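Local coordinates for malonyl CoA-acyl carrier protein transacylase (Burkholderia pseudomallei 1710b, PDB 3EZO), which probably transfers the malonyl group of malonyl-CoA to holo-acyl carrier protein, giving malonyl-acyl carrier protein and free CoA, at residues E41-L46 against F113-P118; S22-N27 against I54-A59; A164-P170 against G259-V264; P91-A95 against H269-V275. All blocks are in the same frame, centred on the assembly; numbering follows the deposited sequence.

How the contacts relate
All four contacts belong to the acyltransferase fold of FabD. Contacts 1 and 2 lie in its helical part, centres 18 Å apart and nearest atoms about 7 Å apart; contact 1 packs helix 33-46 on helix 113-128, contact 2 a loop on helix 50-56, the next after 33-46. Contacts 3 and 4 share helix 263-272 at opposite ends and touch where Trp263 CZ3 packs 3.8 Å from Ala95 CB. Contact 3 lies beside the predicted active site: the side chain of Val261 comes about 3 Å from that of His207 and about 4 Å from that of Ser98. Contacts 1 and 2 each lie 28 Å from contact 3, centre to centre, across the middle of the chain.

Contact 1: residues E41-L46 against F113-P118; sequences EASDAL and FRDALP
This is helix-helix packing with a knob-into-hole at its middle. Segments 41-46 and 113-118 are helical, the second kinked at Pro118, whose N has no bond to the turn before; their local axes pass 9.3 Å apart and cross at -50°, with Ala45 nearest Leu117 (CA to CA 6.6 Å). Leu117 is the knob: with chi1 m and chi2 t it fills the hollow among Glu41, Ala42, Ala45 and Leu46. Its CD1 meets Ala45 CB at 3.7 Å, and its CD2 lies 3.9 Å from Ala42 CB and 4.1 Å from Leu46 CD1. Ala42 and Ala45, being small, let the knob come close to the backbone, with Leu117 CD1 3.7 Å from Ala42 CA. At the N-terminal ends Glu41 (t, t) brings OE1 to the ring edge of Phe113, 3.3 Å from CD2, and forms a salt bridge with Arg81. Away from the predicted active site, Phe113, Leu117, Ala42 and Leu46 all touch helix 65-85, and Phe113 also reaches helix 99-107. On the exposed side Arg114 lays a guanidinium face over Ala45, CB to NH1 3.5 Å. A water joins the helices, donating to Ala45 O and accepting from Arg114 NH1, each at 2.8 Å.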
loop_
_atom_site.group_PDB
_atom_site.type_symbol
_atom_site.label_atom_id
_atom_site.label_comp_id
_atom_site.label_asym_id
_atom_site.label_seq_id
_atom_site.Cartn_x
_atom_site.Cartn_y
_atom_site.Cartn_z
ATOM N N GLU A 41 -11.718 -16.891 6.572
ATOM C CA GLU A 41 -11.195 -17.244 5.245
ATOM C C GLU A 41 -9.678 -17.054 5.210
ATOM O O GLU A 41 -8.936 -17.911 4.708
ATOM C CB GLU A 41 -11.899 -16.393 4.163
ATOM C CG GLU A 41 -11.324 -16.623 2.774
ATOM C CD GLU A 41 -12.103 -15.912 1.611
ATOM O OE1 GLU A 41 -12.991 -15.028 1.845
ATOM O OE2 GLU A 41 -11.795 -16.299 0.457
ATOM N N ALA A 42 -9.220 -15.930 5.737
ATOM C CA ALA A 42 -7.782 -15.652 5.815
ATOM C C ALA A 42 -7.013 -16.736 6.616
ATOM O O ALA A 42 -5.946 -17.233 6.170
ATOM C CB ALA A 42 -7.526 -14.249 6.387
ATOM N N SER A 43 -7.563 -17.143 7.766
ATOM C CA SER A 43 -6.930 -18.207 8.622
ATOM C C SER A 43 -6.897 -19.528 7.885
ATOM O O SER A 43 -5.894 -20.287 7.880
ATOM C CB SER A 43 -7.695 -18.367 9.956
ATOM O OG SER A 43 -7.758 -17.118 10.665
ATOM N N ASP A 44 -8.003 -19.830 7.219
ATOM C CA ASP A 44 -8.016 -21.052 6.427
ATOM C C ASP A 44 -6.951 -20.996 5.315
ATOM O O ASP A 44 -6.261 -21.986 5.098
ATOM C CB ASP A 44 -9.411 -21.325 5.857
ATOM C CG ASP A 44 -9.413 -22.478 4.856
ATOM O OD1 ASP A 44 -8.883 -23.569 5.168
ATOM O OD2 ASP A 44 -9.942 -22.306 3.734
ATOM N N ALA A 45 -6.825 -19.863 4.610
ATOM C CA ALA A 45 -5.817 -19.756 3.546
ATOM C C ALA A 45 -4.366 -19.793 4.094
ATOM O O ALA A 45 -3.507 -20.407 3.497
ATOM C CB ALA A 45 -6.045 -18.490 2.708
ATOM N N LEU A 46 -4.111 -19.169 5.242
ATOM C CA LEU A 46 -2.740 -18.974 5.725
ATOM C C LEU A 46 -2.278 -19.963 6.797
ATOM O O LEU A 46 -1.074 -20.093 7.044
ATOM C CB LEU A 46 -2.549 -17.556 6.227
ATOM C CG LEU A 46 -2.813 -16.496 5.150
ATOM C CD1 LEU A 46 -2.868 -15.073 5.750
ATOM C CD2 LEU A 46 -1.804 -16.562 4.049
ATOM N N PHE A 113 -10.019 -12.979 -3.420
ATOM C CA PHE A 113 -9.424 -12.815 -2.092
ATOM C C PHE A 113 -8.681 -14.058 -1.641
ATOM O O PHE A 113 -7.577 -13.955 -1.150
ATOM C CB PHE A 113 -10.463 -12.354 -1.082
ATOM C CG PHE A 113 -9.931 -12.158 0.336
ATOM C CD1 PHE A 113 -8.856 -11.308 0.600
ATOM C CD2 PHE A 113 -10.534 -12.812 1.407
ATOM C CE1 PHE A 113 -8.365 -11.111 1.922
ATOM C CE2 PHE A 113 -10.087 -12.605 2.736
ATOM C CZ PHE A 113 -8.995 -11.755 2.987
ATOM N N ARG A 114 -9.251 -15.230 -1.911
ATOM C CA ARG A 114 -8.648 -16.496 -1.521
ATOM C C ARG A 114 -7.315 -16.666 -2.212
ATOM O O ARG A 114 -6.426 -17.295 -1.644
ATOM C CB ARG A 114 -9.598 -17.666 -1.864
ATOM C CG ARG A 114 -9.125 -19.050 -1.569
ATOM C CD ARG A 114 -8.802 -19.228 -0.094
ATOM N NE ARG A 114 -8.234 -20.549 0.207
ATOM C CZ ARG A 114 -6.960 -20.892 0.017
ATOM N NH1 ARG A 114 -6.050 -20.002 -0.465
ATOM N NH2 ARG A 114 -6.586 -22.130 0.334
ATOM N N ASP A 115 -7.177 -16.125 -3.435
ATOM C CA ASP A 115 -5.888 -16.179 -4.147
ATOM C C ASP A 115 -4.946 -15.083 -3.712
ATOM O O ASP A 115 -3.727 -15.268 -3.718
ATOM C CB ASP A 115 -6.069 -16.114 -5.672
ATOM C CG ASP A 115 -6.907 -17.264 -6.185
ATOM O OD1 ASP A 115 -6.998 -18.298 -5.468
ATOM O OD2 ASP A 115 -7.491 -17.132 -7.279
ATOM N N ALA A 116 -5.497 -13.951 -3.337
ATOM C CA ALA A 116 -4.684 -12.815 -2.954
ATOM C C ALA A 116 -3.892 -13.079 -1.660
ATOM O O ALA A 116 -2.831 -12.499 -1.433
ATOM C CB ALA A 116 -5.535 -11.546 -2.835
ATOM N N LEU A 117 -4.406 -13.974 -0.826
ATOM C CA LEU A 117 -3.814 -14.214 0.478
ATOM C C LEU A 117 -2.399 -14.835 0.364
ATOM O O LEU A 117 -1.439 -14.214 0.807
ATOM C CB LEU A 117 -4.802 -15.010 1.364
ATOM C CG LEU A 117 -5.954 -14.178 1.937
ATOM C CD1 LEU A 117 -7.197 -15.052 2.223
ATOM C CD2 LEU A 117 -5.520 -13.371 3.176
ATOM N N PRO A 118 -2.251 -16.023 -0.268
ATOM C CA PRO A 118 -0.891 -16.557 -0.417
ATOM C C PRO A 118 -0.024 -15.717 -1.384
ATOM O O PRO A 118 1.202 -15.736 -1.287
ATOM C CB PRO A 118 -1.117 -17.970 -0.926
ATOM C CG PRO A 118 -2.529 -17.917 -1.611
ATOM C CD PRO A 118 -3.286 -16.930 -0.797
HETATM O O HOH W 1 -3.575 -20.606 0.662
#

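Contact 2: residues S22-N27 against I54-A59; sequences SVGMLN and IADGPA
Val23, chi1 t, lies over the end of helix 50-56 and the following turn: its CG1 is 3.3 Å from Ala55 O, and its CG2 reaches Gly57 CA and Ala59 N, each at 3.9 Å. Gly57 breaks the helix with positive phi (65°); a side chain there would run into Val23 CG2. A cis peptide then leads into Pro58, the N-cap of the next helix. Segment 22-27, without regular helix or strand, makes two overlapping beta turns, type II from Ser22 to Met25 and type I from Gly24 to Asn27, with Gly24 (phi/psi 90/3, CA 4.2 Å from Ala55 CA) in the glycine position of the first. Here the loop following strand 11-15 meets the C-terminal end of a helix, whose carbonyls receive the turn: Gly24 N donates to Ile54 O at 2.8 Å and 170°, and Val23 CA makes a CA-H...O contact with Ile54 O at 3.4 Å. Beneath the turns Ile54 (m, t) packs its CG2 3.7 Å from Met25 CG and its CD1 4.1 Å from Leu26 CD1, all three also resting on helix 65-85. At the surface one water accepts from Asn27 ND2 at 3.0 Å and donates to Ala55 O at 2.5 Å.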
loop_
_atom_site.group_PDB
_atom_site.type_symbol
_atom_site.label_atom_id
_atom_site.label_comp_id
_atom_site.label_asym_id
_atom_site.label_seq_id
_atom_site.Cartn_x
_atom_site.Cartn_y
_atom_site.Cartn_z
ATOM N N SER A 22 -2.083 -2.218 13.539
ATOM C CA SER A 22 -1.915 -2.150 14.992
ATOM C C SER A 22 -2.716 -3.272 15.654
ATOM O O SER A 22 -3.710 -3.741 15.127
ATOM C CB SER A 22 -2.379 -0.828 15.539
ATOM O OG SER A 22 -3.703 -0.568 15.122
ATOM N N VAL A 23 -2.271 -3.660 16.843
ATOM C CA VAL A 23 -2.879 -4.739 17.592
ATOM C C VAL A 23 -4.221 -4.198 18.025
ATOM O O VAL A 23 -4.294 -3.068 18.461
ATOM C CB VAL A 23 -2.025 -5.116 18.815
ATOM C CG1 VAL A 23 -2.827 -5.968 19.837
ATOM C CG2 VAL A 23 -0.777 -5.787 18.350
ATOM N N GLY A 24 -5.280 -4.974 17.782
ATOM C CA GLY A 24 -6.624 -4.593 18.157
ATOM C C GLY A 24 -7.377 -3.815 17.109
ATOM O O GLY A 24 -8.524 -3.400 17.353
ATOM N N MET A 25 -6.780 -3.613 15.930
ATOM C CA MET A 25 -7.386 -2.708 14.945
ATOM C C MET A 25 -8.765 -3.104 14.404
ATOM O O MET A 25 -9.473 -2.231 13.903
ATOM C CB MET A 25 -6.462 -2.454 13.755
ATOM C CG MET A 25 -6.125 -3.648 12.959
ATOM S SD MET A 25 -4.932 -3.241 11.672
ATOM C CE MET A 25 -4.535 -4.876 11.122
ATOM N N LEU A 26 -9.125 -4.384 14.442
ATOM C CA LEU A 26 -10.469 -4.807 14.032
ATOM C C LEU A 26 -11.429 -5.103 15.201
ATOM O O LEU A 26 -12.495 -5.702 14.999
ATOM C CB LEU A 26 -10.369 -6.049 13.159
ATOM C CG LEU A 26 -9.699 -5.802 11.799
ATOM C CD1 LEU A 26 -9.584 -7.120 11.093
ATOM C CD2 LEU A 26 -10.498 -4.801 10.987
ATOM N N ASN A 27 -11.069 -4.695 16.419
ATOM C CA ASN A 27 -11.899 -5.044 17.579
ATOM C C ASN A 27 -13.307 -4.523 17.443
ATOM O O ASN A 27 -14.245 -5.200 17.771
ATOM C CB ASN A 27 -11.278 -4.530 18.896
ATOM C CG ASN A 27 -10.068 -5.311 19.320
ATOM O OD1 ASN A 27 -9.713 -6.341 18.737
ATOM N ND2 ASN A 27 -9.399 -4.811 20.351
ATOM N N ILE A 54 -4.169 -10.466 14.832
ATOM C CA ILE A 54 -4.508 -9.045 14.811
ATOM C C ILE A 54 -4.975 -8.545 16.169
ATOM O O ILE A 54 -4.579 -7.468 16.620
ATOM C CB ILE A 54 -5.569 -8.736 13.700
ATOM C CG1 ILE A 54 -4.975 -9.072 12.301
ATOM C CG2 ILE A 54 -6.104 -7.278 13.846
ATOM C CD1 ILE A 54 -5.975 -8.964 11.078
ATOM N N ALA A 55 -5.840 -9.302 16.831
ATOM C CA ALA A 55 -6.469 -8.821 18.068
ATOM C C ALA A 55 -5.472 -8.781 19.209
ATOM O O ALA A 55 -5.514 -7.872 20.025
ATOM C CB ALA A 55 -7.671 -9.713 18.462
ATOM N N ASP A 56 -4.587 -9.777 19.269
ATOM C CA ASP A 56 -3.716 -9.968 20.431
ATOM C C ASP A 56 -2.234 -9.797 20.117
ATOM O O ASP A 56 -1.431 -9.614 21.031
ATOM C CB ASP A 56 -3.950 -11.344 21.026
ATOM C CG ASP A 56 -5.380 -11.548 21.497
ATOM O OD1 ASP A 56 -6.059 -10.564 21.882
ATOM O OD2 ASP A 56 -5.823 -12.705 21.459
ATOM N N GLY A 57 -1.862 -9.824 18.846
ATOM C CA GLY A 57 -0.435 -9.708 18.493
ATOM C C GLY A 57 0.359 -10.911 19.000
ATOM O O GLY A 57 -0.033 -12.057 18.790
ATOM N N PRO A 58 1.474 -10.660 19.706
ATOM C CA PRO A 58 2.076 -9.375 20.053
ATOM C C PRO A 58 2.457 -8.568 18.833
ATOM O O PRO A 58 2.487 -9.094 17.724
ATOM C CB PRO A 58 3.342 -9.781 20.836
ATOM C CG PRO A 58 3.062 -11.085 21.331
ATOM C CD PRO A 58 2.194 -11.779 20.339
ATOM N N ALA A 59 2.754 -7.296 19.042
ATOM C CA ALA A 59 3.127 -6.409 17.967
ATOM C C ALA A 59 4.327 -6.941 17.153
ATOM O O ALA A 59 4.344 -6.771 15.925
ATOM C CB ALA A 59 3.407 -5.011 18.491
HETATM O O HOH W 2 -6.902 -6.275 21.288
#

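Contact 3: residues A164-P170 against G259-V264; sequences AVNFNAP and GPVRWV
Phe167, chi1 m, buries more surface than any other residue here, its CE2 lying 4.1 Å from Pro260 CB and its CD2 4.4 Å from Arg262 CG. Val264 (t) is next, with CG2 against the backbone of the strand, 3.5 Å from Ala169 N and 3.6 Å from Asn168 C. Residues 164-169 are strand, with classic bulges at Val165-Asn166 and Asn168-Ala169 on the side of strand 172-176; segment 259-264 runs extended beside it, makes an inverse gamma turn centred on Arg262 and enters a helix at Trp263, with Arg262 as N-cap. The nearest CA pairs step from Val165-Pro260 (4.2 Å) to Asn168-Trp263 (5.3 Å), so the two run in the same direction. Val261 N donates to Val165 O at 2.8 Å and Phe167 N to Val261 O at 3.0 Å, forming a single bridge between Asn166 and Val261. Val264 N donates to Phe167 O at 2.9 Å. Segment 259-264 thus joins the edge strand of the four-stranded antiparallel sheet to helix 263-272, at the boundary between the small and large subdomains of the acyltransferase fold. Val261 (t) touches the predicted active-site His207, whose ND1 is hydrogen-bonded to Gly259 O. Trp263 starts toward the strand, but with chi1 t its indole leads away to meet the ring of His97, while CD1 stays 3.7 Å from Asn168 O; Asn168 OD1 is hydrogen-bonded to His97 NE2.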
loop_
_atom_site.group_PDB
_atom_site.type_symbol
_atom_site.label_atom_id
_atom_site.label_comp_id
_atom_site.label_asym_id
_atom_site.label_seq_id
_atom_site.Cartn_x
_atom_site.Cartn_y
_atom_site.Cartn_z
ATOM N N ALA A 164 14.311 7.939 -5.068
ATOM C CA ALA A 164 13.049 8.404 -4.479
ATOM C C ALA A 164 11.957 7.407 -4.901
ATOM O O ALA A 164 11.699 7.221 -6.088
ATOM C CB ALA A 164 12.738 9.813 -4.902
ATOM N N VAL A 165 11.388 6.691 -3.938
ATOM C CA VAL A 165 10.587 5.489 -4.246
ATOM C C VAL A 165 9.114 5.511 -3.814
ATOM O O VAL A 165 8.369 4.657 -4.242
ATOM C CB VAL A 165 11.279 4.182 -3.734
ATOM C CG1 VAL A 165 12.743 4.085 -4.248
ATOM C CG2 VAL A 165 11.219 4.037 -2.174
ATOM N N ASN A 166 8.726 6.427 -2.918
ATOM C CA ASN A 166 7.297 6.678 -2.572
ATOM C C ASN A 166 7.030 8.166 -2.605
ATOM O O ASN A 166 7.546 8.917 -1.757
ATOM C CB ASN A 166 6.944 6.243 -1.153
ATOM C CG ASN A 166 6.887 4.720 -0.953
ATOM O OD1 ASN A 166 7.220 3.896 -1.828
ATOM N ND2 ASN A 166 6.482 4.352 0.225
ATOM N N PHE A 167 6.202 8.585 -3.548
ATOM C CA PHE A 167 5.700 9.935 -3.590
ATOM C C PHE A 167 4.302 9.986 -2.959
ATOM O O PHE A 167 3.309 9.726 -3.623
ATOM C CB PHE A 167 5.699 10.412 -5.058
ATOM C CG PHE A 167 7.056 10.356 -5.697
ATOM C CD1 PHE A 167 8.008 11.298 -5.399
ATOM C CD2 PHE A 167 7.391 9.329 -6.567
ATOM C CE1 PHE A 167 9.285 11.224 -6.000
ATOM C CE2 PHE A 167 8.647 9.267 -7.161
ATOM C CZ PHE A 167 9.573 10.203 -6.875
ATOM N N ASN A 168 4.260 10.377 -1.674
ATOM C CA ASN A 168 3.104 10.200 -0.793
ATOM C C ASN A 168 2.233 11.421 -0.644
ATOM O O ASN A 168 1.005 11.297 -0.619
ATOM C CB ASN A 168 3.602 9.752 0.591
ATOM C CG ASN A 168 4.096 8.331 0.562
ATOM O OD1 ASN A 168 3.864 7.609 -0.420
ATOM N ND2 ASN A 168 4.805 7.926 1.589
ATOM N N ALA A 169 2.861 12.589 -0.553
ATOM C CA ALA A 169 2.148 13.869 -0.524
ATOM C C ALA A 169 3.156 14.923 -0.873
ATOM O O ALA A 169 4.366 14.673 -0.805
ATOM C CB ALA A 169 1.560 14.133 0.886
ATOM N N PRO A 170 2.694 16.099 -1.273
ATOM C CA PRO A 170 3.658 17.200 -1.396
ATOM C C PRO A 170 4.563 17.290 -0.172
ATOM O O PRO A 170 4.082 17.290 0.967
ATOM C CB PRO A 170 2.766 18.454 -1.479
ATOM C CG PRO A 170 1.450 17.946 -1.983
ATOM C CD PRO A 170 1.304 16.551 -1.466
ATOM N N GLY A 259 9.932 -0.624 -8.152
ATOM C CA GLY A 259 9.752 0.704 -8.760
ATOM C C GLY A 259 8.926 1.620 -7.881
ATOM O O GLY A 259 8.318 1.163 -6.901
ATOM N N PRO A 260 8.914 2.928 -8.228
ATOM C CA PRO A 260 8.304 3.974 -7.427
ATOM C C PRO A 260 6.796 3.901 -7.315
ATOM O O PRO A 260 6.107 3.670 -8.280
ATOM C CB PRO A 260 8.724 5.260 -8.131
ATOM C CG PRO A 260 9.096 4.822 -9.508
ATOM C CD PRO A 260 9.624 3.488 -9.391
ATOM N N VAL A 261 6.313 4.131 -6.094
ATOM C CA VAL A 261 4.899 4.213 -5.811
ATOM C C VAL A 261 4.509 5.657 -6.022
ATOM O O VAL A 261 4.886 6.542 -5.239
ATOM C CB VAL A 261 4.590 3.702 -4.378
ATOM C CG1 VAL A 261 3.121 3.857 -4.043
ATOM C CG2 VAL A 261 5.033 2.212 -4.270
ATOM N N ARG A 262 3.739 5.898 -7.081
ATOM C CA ARG A 262 3.434 7.272 -7.503
ATOM C C ARG A 262 2.090 7.678 -6.931
ATOM O O ARG A 262 1.100 7.887 -7.645
ATOM C CB ARG A 262 3.485 7.378 -9.016
ATOM C CG ARG A 262 4.923 7.160 -9.539
ATOM C CD ARG A 262 5.011 6.850 -11.028
ATOM N NE ARG A 262 4.615 7.978 -11.867
ATOM C CZ ARG A 262 4.386 7.873 -13.178
ATOM N NH1 ARG A 262 4.555 6.716 -13.809
ATOM N NH2 ARG A 262 4.027 8.934 -13.863
ATOM N N TRP A 263 2.057 7.781 -5.623
ATOM C CA TRP A 263 0.771 7.840 -4.937
ATOM C C TRP A 263 0.060 9.181 -5.152
ATOM O O TRP A 263 -1.153 9.216 -5.412
ATOM C CB TRP A 263 0.907 7.527 -3.446
ATOM C CG TRP A 263 -0.448 7.515 -2.809
ATOM C CD1 TRP A 263 -0.955 8.442 -1.939
ATOM C CD2 TRP A 263 -1.518 6.589 -3.078
ATOM N NE1 TRP A 263 -2.242 8.121 -1.611
ATOM C CE2 TRP A 263 -2.621 6.989 -2.294
ATOM C CE3 TRP A 263 -1.635 5.452 -3.865
ATOM C CZ2 TRP A 263 -3.846 6.288 -2.301
ATOM C CZ3 TRP A 263 -2.831 4.768 -3.880
ATOM C CH2 TRP A 263 -3.939 5.202 -3.117
ATOM N N VAL A 264 0.804 10.272 -5.055
ATOM C CA VAL A 264 0.277 11.587 -5.389
ATOM C C VAL A 264 -0.419 11.545 -6.733
ATOM O O VAL A 264 -1.565 11.942 -6.865
ATOM C CB VAL A 264 1.406 12.687 -5.358
ATOM C CG1 VAL A 264 0.914 14.047 -5.929
ATOM C CG2 VAL A 264 1.931 12.845 -3.950
#

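Contact 4: residues P91-A95 against H269-V275; sequences PSIVA and HIAREGV
Ile93 carries this contact, with Ile270 and Val275 as its main partners. Segment 91-95 leads from a turn into strand 93-96, and segment 269-275 is the last turn of helix 263-272 plus the bend after it, closed by a Schellman motif in which Gly274 has positive phi (85°). In register, Ile93 lies over Ile270 (CA to CA 7.1 Å) and Ser92 over Val275 (8.3 Å). Ile93, t at both chi1 and chi2, points at the helix: its CG2 lies 4.0 Å from Ile270 CG2 and 3.8 Å from Val275 CG2, while its CD1 reaches the ring edge of His269, 3.9 Å from CD2. Ile270 (m, t) extends its CD1 to Ala95 CB at 4.2 Å. No hydrogen bond crosses; the contact rests mainly on apolar packing, and Ala12 of the neighbouring strand 11-15 meets Ile93, Ile270 and Val275. This is a helix packed on a parallel beta sheet, as in alpha/beta folds, beneath the strand that leads to the probable nucleophile elbow with Ser98.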
loop_
_atom_site.group_PDB
_atom_site.type_symbol
_atom_site.label_atom_id
_atom_site.label_comp_id
_atom_site.label_asym_id
_atom_site.label_seq_id
_atom_site.Cartn_x
_atom_site.Cartn_y
_atom_site.Cartn_z
ATOM N N PRO A 91 -17.470 1.688 -5.374
ATOM C CA PRO A 91 -16.796 2.885 -5.833
ATOM C C PRO A 91 -16.622 2.879 -7.347
ATOM O O PRO A 91 -16.743 1.838 -7.990
ATOM C CB PRO A 91 -15.450 2.827 -5.124
ATOM C CG PRO A 91 -15.245 1.371 -4.866
ATOM C CD PRO A 91 -16.592 0.830 -4.578
ATOM N N SER A 92 -16.400 4.047 -7.928
ATOM C CA SER A 92 -16.238 4.117 -9.378
ATOM C C SER A 92 -14.781 3.900 -9.814
ATOM O O SER A 92 -14.516 3.624 -10.977
ATOM C CB SER A 92 -16.769 5.434 -9.920
ATOM O OG SER A 92 -16.318 6.531 -9.153
ATOM N N ILE A 93 -13.856 4.055 -8.875
ATOM C CA ILE A 93 -12.444 3.888 -9.131
ATOM C C ILE A 93 -11.748 3.574 -7.812
ATOM O O ILE A 93 -12.143 4.067 -6.769
ATOM C CB ILE A 93 -11.831 5.132 -9.854
ATOM C CG1 ILE A 93 -10.386 4.841 -10.326
ATOM C CG2 ILE A 93 -11.892 6.355 -8.987
ATOM C CD1 ILE A 93 -9.877 5.850 -11.443
ATOM N N VAL A 94 -10.743 2.704 -7.871
ATOM C CA VAL A 94 -9.986 2.337 -6.706
ATOM C C VAL A 94 -8.484 2.417 -6.972
ATOM O O VAL A 94 -8.060 2.467 -8.121
ATOM C CB VAL A 94 -10.341 0.928 -6.255
ATOM C CG1 VAL A 94 -11.839 0.882 -5.766
ATOM C CG2 VAL A 94 -10.087 -0.080 -7.394
ATOM N N ALA A 95 -7.717 2.457 -5.883
ATOM C CA ALA A 95 -6.266 2.376 -5.901
ATOM C C ALA A 95 -5.851 1.972 -4.493
ATOM O O ALA A 95 -6.642 2.071 -3.528
ATOM C CB ALA A 95 -5.647 3.754 -6.274
ATOM N N HIS A 269 -5.036 11.483 -10.476
ATOM C CA HIS A 269 -5.709 10.798 -11.580
ATOM C C HIS A 269 -7.175 10.628 -11.211
ATOM O O HIS A 269 -8.067 10.895 -12.035
ATOM C CB HIS A 269 -5.062 9.446 -11.889
ATOM C CG HIS A 269 -5.787 8.668 -12.924
ATOM N ND1 HIS A 269 -5.348 8.581 -14.225
ATOM C CD2 HIS A 269 -6.954 7.978 -12.869
ATOM C CE1 HIS A 269 -6.191 7.835 -14.917
ATOM N NE2 HIS A 269 -7.187 7.475 -14.121
ATOM N N ILE A 270 -7.411 10.209 -9.968
ATOM C CA ILE A 270 -8.775 9.976 -9.463
ATOM C C ILE A 270 -9.588 11.274 -9.512
ATOM O O ILE A 270 -10.706 11.278 -10.007
ATOM C CB ILE A 270 -8.740 9.359 -8.021
ATOM C CG1 ILE A 270 -8.267 7.882 -8.127
ATOM C CG2 ILE A 270 -10.104 9.521 -7.352
ATOM C CD1 ILE A 270 -7.820 7.271 -6.832
ATOM N N ALA A 271 -9.001 12.358 -9.013
ATOM C CA ALA A 271 -9.604 13.681 -9.057
ATOM C C ALA A 271 -9.936 14.132 -10.478
ATOM O O ALA A 271 -10.992 14.728 -10.689
ATOM C CB ALA A 271 -8.704 14.693 -8.420
ATOM N N ARG A 272 -9.042 13.878 -11.444
ATOM C CA ARG A 272 -9.293 14.295 -12.852
ATOM C C ARG A 272 -10.419 13.488 -13.479
ATOM O O ARG A 272 -10.959 13.890 -14.493
ATOM C CB ARG A 272 -8.031 14.190 -13.750
ATOM C CG ARG A 272 -7.002 15.238 -13.442
ATOM C CD ARG A 272 -5.962 15.389 -14.561
ATOM N NE ARG A 272 -5.351 14.093 -14.737
ATOM C CZ ARG A 272 -4.328 13.649 -14.017
ATOM N NH1 ARG A 272 -3.754 14.426 -13.110
ATOM N NH2 ARG A 272 -3.868 12.425 -14.231
ATOM N N GLU A 273 -10.794 12.361 -12.887
ATOM C CA GLU A 273 -11.966 11.641 -13.371
ATOM C C GLU A 273 -13.269 12.238 -12.833
ATOM O O GLU A 273 -14.345 11.697 -13.075
ATOM C CB GLU A 273 -11.899 10.153 -12.996
ATOM C CG GLU A 273 -10.770 9.380 -13.688
ATOM C CD GLU A 273 -10.960 9.301 -15.177
ATOM O OE1 GLU A 273 -12.122 9.082 -15.587
ATOM O OE2 GLU A 273 -9.964 9.443 -15.932
ATOM N N GLY A 274 -13.189 13.330 -12.101
ATOM C CA GLY A 274 -14.407 13.974 -11.580
ATOM C C GLY A 274 -14.895 13.354 -10.262
ATOM O O GLY A 274 -16.018 13.612 -9.841
ATOM N N VAL A 275 -14.056 12.525 -9.633
ATOM C CA VAL A 275 -14.285 12.072 -8.279
ATOM C C VAL A 275 -13.875 13.155 -7.288
ATOM O O VAL A 275 -12.753 13.653 -7.315
ATOM C CB VAL A 275 -13.464 10.786 -7.959
ATOM C CG1 VAL A 275 -13.688 10.347 -6.472
ATOM C CG2 VAL A 275 -13.798 9.683 -8.922
#